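Local coordinates for protein TetR family transcriptional regulator (Mycobacterium smegmatis, PDB 5XS9) that probably acts as a biotin-related transcriptional regulator (BioQ) of the TetR family, binding DNA through a helix-turn-helix domain, at residues 22-30 with 40-51. Residues are numbered along the deposited sequence; the frame is centred on the assembly and turned at random.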
ATOM      1  N   ALA A  22      10.360 -11.922  -2.588  1.00 48.58           N
ATOM      2  CA  ALA A  22      10.282 -13.214  -1.880  1.00 52.91           C
ATOM      3  C   ALA A  22      11.637 -14.001  -1.880  1.00 50.74           C
ATOM      4  O   ALA A  22      11.973 -14.658  -0.913  1.00 53.94           O
ATOM      5  CB  ALA A  22       9.120 -14.061  -2.438  1.00 53.16           C
ATOM      6  N   ASP A  23      12.423 -13.852  -2.936  1.00 47.64           N
ATOM      7  CA  ASP A  23      13.717 -14.499  -3.074  1.00 47.08           C
ATOM      8  C   ASP A  23      14.848 -13.768  -2.390  1.00 49.73           C
ATOM      9  O   ASP A  23      15.936 -14.282  -2.366  1.00 50.74           O
ATOM     10  CB  ASP A  23      14.075 -14.615  -4.563  1.00 56.14           C
ATOM     11  CG  ASP A  23      13.402 -15.803  -5.241  1.00 62.81           C
ATOM     12  OD1 ASP A  23      13.854 -16.178  -6.341  1.00 69.91           O
ATOM     13  OD2 ASP A  23      12.450 -16.362  -4.656  1.00 55.69           O
ATOM     14  N   LEU A  24      14.629 -12.552  -1.883  1.00 44.10           N
ATOM     15  CA  LEU A  24      15.666 -11.852  -1.133  1.00 46.39           C
ATOM     16  C   LEU A  24      15.666 -12.326   0.303  1.00 50.62           C
ATOM     17  O   LEU A  24      14.932 -11.803   1.127  1.00 44.27           O
ATOM     18  CB  LEU A  24      15.474 -10.361  -1.143  1.00 43.67           C
ATOM     19  CG  LEU A  24      16.483  -9.536  -0.373  1.00 51.43           C
ATOM     20  CD1 LEU A  24      17.907  -9.807  -0.853  1.00 54.48           C
ATOM     21  CD2 LEU A  24      16.114  -8.086  -0.582  1.00 48.78           C
ATOM     22  N   THR A  25      16.507 -13.315   0.568  1.00 50.26           N
ATOM     23  CA  THR A  25      16.715 -13.871   1.917  1.00 50.28           C
ATOM     24  C   THR A  25      18.190 -13.840   2.222  1.00 50.89           C
ATOM     25  O   THR A  25      18.986 -13.735   1.313  1.00 47.33           O
ATOM     26  CB  THR A  25      16.265 -15.340   2.016  1.00 48.37           C
ATOM     27  OG1 THR A  25      17.073 -16.144   1.149  1.00 52.92           O
ATOM     28  CG2 THR A  25      14.774 -15.503   1.641  1.00 49.29           C
ATOM     29  N   MET A  26      18.534 -13.935   3.502  1.00 44.96           N
ATOM     30  CA  MET A  26      19.908 -13.962   3.918  1.00 47.87           C
ATOM     31  C   MET A  26      20.628 -15.205   3.347  1.00 45.53           C
ATOM     32  O   MET A  26      21.798 -15.116   2.909  1.00 43.08           O
ATOM     33  CB  MET A  26      19.987 -13.873   5.448  1.00 50.76           C
ATOM     34  CG  MET A  26      19.525 -12.511   6.022  1.00 51.10           C
ATOM     35  SD  MET A  26      20.778 -11.244   5.857  1.00 55.17           S
ATOM     36  CE  MET A  26      21.994 -11.449   7.142  1.00 55.51           C
ATOM     37  N   ARG A  27      19.949 -16.352   3.316  1.00 50.89           N
ATOM     38  CA  ARG A  27      20.597 -17.567   2.743  1.00 48.77           C
ATOM     39  C   ARG A  27      20.832 -17.395   1.242  1.00 51.16           C
ATOM     40  O   ARG A  27      21.893 -17.733   0.763  1.00 43.31           O
ATOM     41  CB  ARG A  27      19.843 -18.860   3.041  1.00 56.87           C
ATOM     42  CG  ARG A  27      18.564 -19.049   2.248  1.00 71.76           C
ATOM     43  CD  ARG A  27      17.716 -20.209   2.755  1.00 72.50           C
ATOM     44  NE  ARG A  27      16.307 -20.049   2.355  1.00 69.23           N
ATOM     45  CZ  ARG A  27      15.439 -19.185   2.900  1.00 71.81           C
ATOM     46  NH1 ARG A  27      15.796 -18.335   3.880  1.00 80.46           N
ATOM     47  NH2 ARG A  27      14.189 -19.158   2.464  1.00 84.12           N
ATOM     48  N   ARG A  28      19.888 -16.792   0.515  1.00 44.17           N
ATOM     49  CA  ARG A  28      20.124 -16.559  -0.929  1.00 45.69           C
ATOM     50  C   ARG A  28      21.245 -15.550  -1.179  1.00 45.77           C
ATOM     51  O   ARG A  28      22.058 -15.705  -2.083  1.00 46.22           O
ATOM     52  CB  ARG A  28      18.826 -16.074  -1.618  1.00 46.71           C
ATOM     53  CG  ARG A  28      19.003 -15.735  -3.093  1.00 49.54           C
ATOM     54  CD  ARG A  28      19.083 -16.997  -3.889  1.00 54.22           C
ATOM     55  NE  ARG A  28      19.367 -16.722  -5.291  1.00 57.31           N
ATOM     56  CZ  ARG A  28      18.474 -16.733  -6.281  1.00 62.84           C
ATOM     57  NH1 ARG A  28      17.168 -16.987  -6.081  1.00 60.07           N
ATOM     58  NH2 ARG A  28      18.901 -16.486  -7.513  1.00 72.07           N
ATOM     59  N   LEU A  29      21.278 -14.507  -0.359  1.00 44.45           N
ATOM     60  CA  LEU A  29      22.282 -13.474  -0.496  1.00 42.58           C
ATOM     61  C   LEU A  29      23.668 -14.108  -0.291  1.00 48.99           C
ATOM     62  O   LEU A  29      24.590 -13.804  -1.040  1.00 43.40           O
ATOM     63  CB  LEU A  29      22.067 -12.383   0.563  1.00 39.28           C
ATOM     64  CG  LEU A  29      22.970 -11.159   0.487  1.00 40.81           C
ATOM     65  CD1 LEU A  29      23.033 -10.494  -0.916  1.00 41.83           C
ATOM     66  CD2 LEU A  29      22.497 -10.230   1.580  1.00 46.49           C
ATOM     67  N   ALA A  30      23.808 -14.939   0.752  1.00 45.08           N
ATOM     68  CA  ALA A  30      25.103 -15.617   1.013  1.00 50.16           C
ATOM     69  C   ALA A  30      25.523 -16.509  -0.162  1.00 53.52           C
ATOM     70  O   ALA A  30      26.684 -16.512  -0.555  1.00 46.08           O
ATOM     71  CB  ALA A  30      25.075 -16.419   2.283  1.00 49.98           C
ATOM     72  N   LEU A  40      27.217 -12.730   6.789  1.00 44.09           N
ATOM     73  CA  LEU A  40      26.269 -11.624   6.575  1.00 41.53           C
ATOM     74  C   LEU A  40      25.805 -11.082   7.890  1.00 40.44           C
ATOM     75  O   LEU A  40      25.442  -9.865   8.027  1.00 43.62           O
ATOM     76  CB  LEU A  40      25.081 -12.136   5.782  1.00 45.85           C
ATOM     77  CG  LEU A  40      25.377 -12.662   4.393  1.00 44.54           C
ATOM     78  CD1 LEU A  40      24.055 -13.026   3.797  1.00 51.86           C
ATOM     79  CD2 LEU A  40      26.084 -11.668   3.510  1.00 54.32           C
ATOM     80  N   TYR A  41      25.795 -11.943   8.901  1.00 39.20           N
ATOM     81  CA  TYR A  41      25.325 -11.526  10.208  1.00 40.03           C
ATOM     82  C   TYR A  41      26.281 -10.551  10.952  1.00 46.53           C
ATOM     83  O   TYR A  41      25.976 -10.089  12.054  1.00 47.45           O
ATOM     84  CB  TYR A  41      24.906 -12.720  11.033  1.00 40.42           C
ATOM     85  CG  TYR A  41      23.642 -13.334  10.477  1.00 46.08           C
ATOM     86  CD1 TYR A  41      23.699 -14.412   9.582  1.00 47.76           C
ATOM     87  CD2 TYR A  41      22.405 -12.763  10.725  1.00 41.67           C
ATOM     88  CE1 TYR A  41      22.554 -14.959   9.024  1.00 44.50           C
ATOM     89  CE2 TYR A  41      21.257 -13.301  10.167  1.00 45.26           C
ATOM     90  CZ  TYR A  41      21.335 -14.425   9.326  1.00 46.03           C
ATOM     91  OH  TYR A  41      20.188 -14.976   8.779  1.00 43.95           O
ATOM     92  N   TRP A  42      27.410 -10.253  10.328  1.00 46.91           N
ATOM     93  CA  TRP A  42      28.320  -9.233  10.797  1.00 57.77           C
ATOM     94  C   TRP A  42      27.834  -7.882  10.304  1.00 56.76           C
ATOM     95  O   TRP A  42      28.202  -6.895  10.867  1.00 51.21           O
ATOM     96  CB  TRP A  42      29.768  -9.528  10.326  1.00 53.32           C
ATOM     97  CG  TRP A  42      30.384 -10.608  11.128  1.00 62.32           C
ATOM     98  CD1 TRP A  42      30.404 -11.924  10.829  1.00 69.03           C
ATOM     99  CD2 TRP A  42      30.992 -10.479  12.413  1.00 63.59           C
ATOM    100  NE1 TRP A  42      30.997 -12.639  11.842  1.00 65.54           N
ATOM    101  CE2 TRP A  42      31.390 -11.769  12.817  1.00 67.32           C
ATOM    102  CE3 TRP A  42      31.260  -9.398  13.254  1.00 74.08           C
ATOM    103  CZ2 TRP A  42      32.022 -12.015  14.033  1.00 70.71           C
ATOM    104  CZ3 TRP A  42      31.909  -9.640  14.468  1.00 85.39           C
ATOM    105  CH2 TRP A  42      32.280 -10.947  14.838  1.00 75.24           C
ATOM    106  N   HIS A  43      26.997  -7.858   9.272  1.00 49.98           N
ATOM    107  CA  HIS A  43      26.497  -6.607   8.707  1.00 49.71           C
ATOM    108  C   HIS A  43      25.058  -6.356   9.023  1.00 51.44           C
ATOM    109  O   HIS A  43      24.688  -5.221   9.131  1.00 47.27           O
ATOM    110  CB  HIS A  43      26.666  -6.643   7.212  1.00 53.94           C
ATOM    111  CG  HIS A  43      28.084  -6.687   6.803  1.00 59.37           C
ATOM    112  ND1 HIS A  43      28.921  -5.606   6.959  1.00 67.72           N
ATOM    113  CD2 HIS A  43      28.841  -7.687   6.306  1.00 63.66           C
ATOM    114  CE1 HIS A  43      30.122  -5.923   6.522  1.00 63.77           C
ATOM    115  NE2 HIS A  43      30.098  -7.176   6.111  1.00 67.34           N
ATOM    116  N   PHE A  44      24.240  -7.414   9.125  1.00 44.53           N
ATOM    117  CA  PHE A  44      22.847  -7.286   9.476  1.00 43.36           C
ATOM    118  C   PHE A  44      22.477  -8.331  10.445  1.00 40.93           C
ATOM    119  O   PHE A  44      22.815  -9.484  10.251  1.00 45.17           O
ATOM    120  CB  PHE A  44      22.016  -7.474   8.224  1.00 45.84           C
ATOM    121  CG  PHE A  44      22.414  -6.563   7.100  1.00 46.86           C
ATOM    122  CD1 PHE A  44      22.176  -5.197   7.197  1.00 51.39           C
ATOM    123  CD2 PHE A  44      23.011  -7.065   5.959  1.00 50.84           C
ATOM    124  CE1 PHE A  44      22.530  -4.354   6.170  1.00 50.25           C
ATOM    125  CE2 PHE A  44      23.363  -6.224   4.940  1.00 48.34           C
ATOM    126  CZ  PHE A  44      23.125  -4.876   5.058  1.00 50.15           C
ATOM    127  N   ALA A  45      21.763  -7.953  11.485  1.00 41.82           N
ATOM    128  CA  ALA A  45      21.334  -8.897  12.479  1.00 40.32           C
ATOM    129  C   ALA A  45      20.212  -9.790  12.008  1.00 48.48           C
ATOM    130  O   ALA A  45      20.061 -10.890  12.549  1.00 43.41           O
ATOM    131  CB  ALA A  45      20.955  -8.210  13.759  1.00 43.04           C
ATOM    132  N   ASN A  46      19.441  -9.366  11.010  1.00 44.03           N
ATOM    133  CA  ASN A  46      18.248 -10.105  10.619  1.00 42.28           C
ATOM    134  C   ASN A  46      17.774  -9.619   9.287  1.00 45.73           C
ATOM    135  O   ASN A  46      18.309  -8.643   8.764  1.00 39.50           O
ATOM    136  CB  ASN A  46      17.140 -10.030  11.677  1.00 47.16           C
ATOM    137  CG  ASN A  46      16.757  -8.600  12.028  1.00 50.80           C
ATOM    138  OD1 ASN A  46      16.572  -7.733  11.169  1.00 51.47           O
ATOM    139  ND2 ASN A  46      16.699  -8.334  13.298  1.00 49.94           N
ATOM    140  N   LYS A  47      16.822 -10.336   8.696  1.00 48.42           N
ATOM    141  CA  LYS A  47      16.332  -9.960   7.384  1.00 45.55           C
ATOM    142  C   LYS A  47      15.699  -8.549   7.356  1.00 42.15           C
ATOM    143  O   LYS A  47      15.828  -7.851   6.356  1.00 39.38           O
ATOM    144  CB  LYS A  47      15.322 -10.953   6.848  1.00 50.51           C
ATOM    145  CG  LYS A  47      14.848 -10.552   5.433  1.00 53.32           C
ATOM    146  CD  LYS A  47      14.564 -11.669   4.433  1.00 63.13           C
ATOM    147  CE  LYS A  47      13.125 -12.090   4.432  1.00 62.74           C
ATOM    148  NZ  LYS A  47      12.756 -12.343   5.848  1.00 67.30           N
ATOM    149  N   GLN A  48      15.050  -8.117   8.431  1.00 39.41           N
ATOM    150  CA  GLN A  48      14.466  -6.761   8.454  1.00 47.00           C
ATOM    151  C   GLN A  48      15.506  -5.687   8.387  1.00 43.84           C
ATOM    152  O   GLN A  48      15.234  -4.648   7.825  1.00 38.83           O
ATOM    153  CB  GLN A  48      13.633  -6.465   9.709  1.00 55.37           C
ATOM    154  CG  GLN A  48      12.564  -7.487   9.987  1.00 67.19           C
ATOM    155  CD  GLN A  48      13.123  -8.646  10.816  1.00 75.99           C
ATOM    156  OE1 GLN A  48      13.388  -9.734  10.286  1.00 72.60           O
ATOM    157  NE2 GLN A  48      13.347  -8.398  12.123  1.00 85.29           N
ATOM    158  N   GLU A  49      16.691  -5.884   8.986  1.00 39.05           N
ATOM    159  CA  GLU A  49      17.737  -4.900   8.819  1.00 36.56           C
ATOM    160  C   GLU A  49      18.262  -4.953   7.445  1.00 36.02           C
ATOM    161  O   GLU A  49      18.633  -3.934   6.906  1.00 40.52           O
ATOM    162  CB  GLU A  49      18.903  -5.127   9.820  1.00 44.16           C
ATOM    163  CG  GLU A  49      18.522  -4.813  11.271  1.00 44.70           C
ATOM    164  CD  GLU A  49      19.716  -4.894  12.255  1.00 49.48           C
ATOM    165  OE1 GLU A  49      20.932  -5.044  11.878  1.00 44.50           O
ATOM    166  OE2 GLU A  49      19.390  -4.811  13.431  1.00 53.73           O
ATOM    167  N   LEU A  50      18.354  -6.147   6.842  1.00 37.04           N
ATOM    168  CA  LEU A  50      18.861  -6.202   5.467  1.00 37.35           C
ATOM    169  C   LEU A  50      17.873  -5.460   4.569  1.00 36.59           C
ATOM    170  O   LEU A  50      18.253  -4.684   3.725  1.00 38.90           O
ATOM    171  CB  LEU A  50      18.982  -7.640   4.968  1.00 39.49           C
ATOM    172  CG  LEU A  50      19.216  -7.808   3.446  1.00 39.77           C
ATOM    173  CD1 LEU A  50      20.497  -7.150   3.025  1.00 46.48           C
ATOM    174  CD2 LEU A  50      19.158  -9.250   2.986  1.00 48.31           C
ATOM    175  N   LEU A  51      16.592  -5.726   4.732  1.00 36.65           N
ATOM    176  CA  LEU A  51      15.598  -5.054   3.864  1.00 38.99           C
ATOM    177  C   LEU A  51      15.639  -3.545   4.030  1.00 36.93           C
ATOM    178  O   LEU A  51      15.550  -2.823   3.028  1.00 35.97           O
ATOM    179  CB  LEU A  51      14.196  -5.613   4.113  1.00 39.02           C
ATOM    180  CG  LEU A  51      13.997  -7.069   3.673  1.00 44.49           C
ATOM    181  CD1 LEU A  51      12.674  -7.633   4.247  1.00 50.88           C
ATOM    182  CD2 LEU A  51      14.015  -7.193   2.179  1.00 46.81           C
TER
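In the TetR-type helix-turn-helix DNA-binding domain, the start of helix 26-33, the first helix of the motif, packs through Met-26 against Leu-40 and Tyr-41, in the part corresponding to the recognition helix of TetR-family proteins, and against helix 47-58, which leads into the regulatory domain. The short axes of 26-30 and 47-51 diverge by 63°, and no hydrogen bond joins the two segments, so apolar packing holds them together. Met-26 is the centre of the contact. Bends at chi2 and chi3 (both -79°) curl its chain so that CE sits over the middle of the Tyr-41 ring, a CH-pi contact 3.7 Å from the ring centroid, while SD makes an oblique Met-aromatic contact, 26° off the ring normal. That methyl is also pressed against Leu-40 CB at 3.4 Å, tighter than usual for two carbons, and on the side turned from the Tyr-41 ring, SD rests 3.9 Å from Leu-50 CD2. Leu-29 and Leu-50 meet tip to tip through their CD2 methyls. Farther along, Leu-24 CD2 touches Leu-51 CD2 at 3.6 Å; Leu-24 also packs on Ala-12 within the DNA-binding domain, while Leu-51 reaches Leu-95 of helix 92-101, in the rest of the chain. Both helices begin with a side-chain N-cap: Thr-25 OG1 accepts from Arg-28 N, and Asn-46 OD1 from Glu-49 N. The bent chain of Lys-47 brings CD to 3.3 Å from Leu-24 O. At the opposite end, Leu-40 CD1 fits against the first turn of helix 26-33, 3.2 Å from Met-26 O and 3.9 Å from Ala-30 CB.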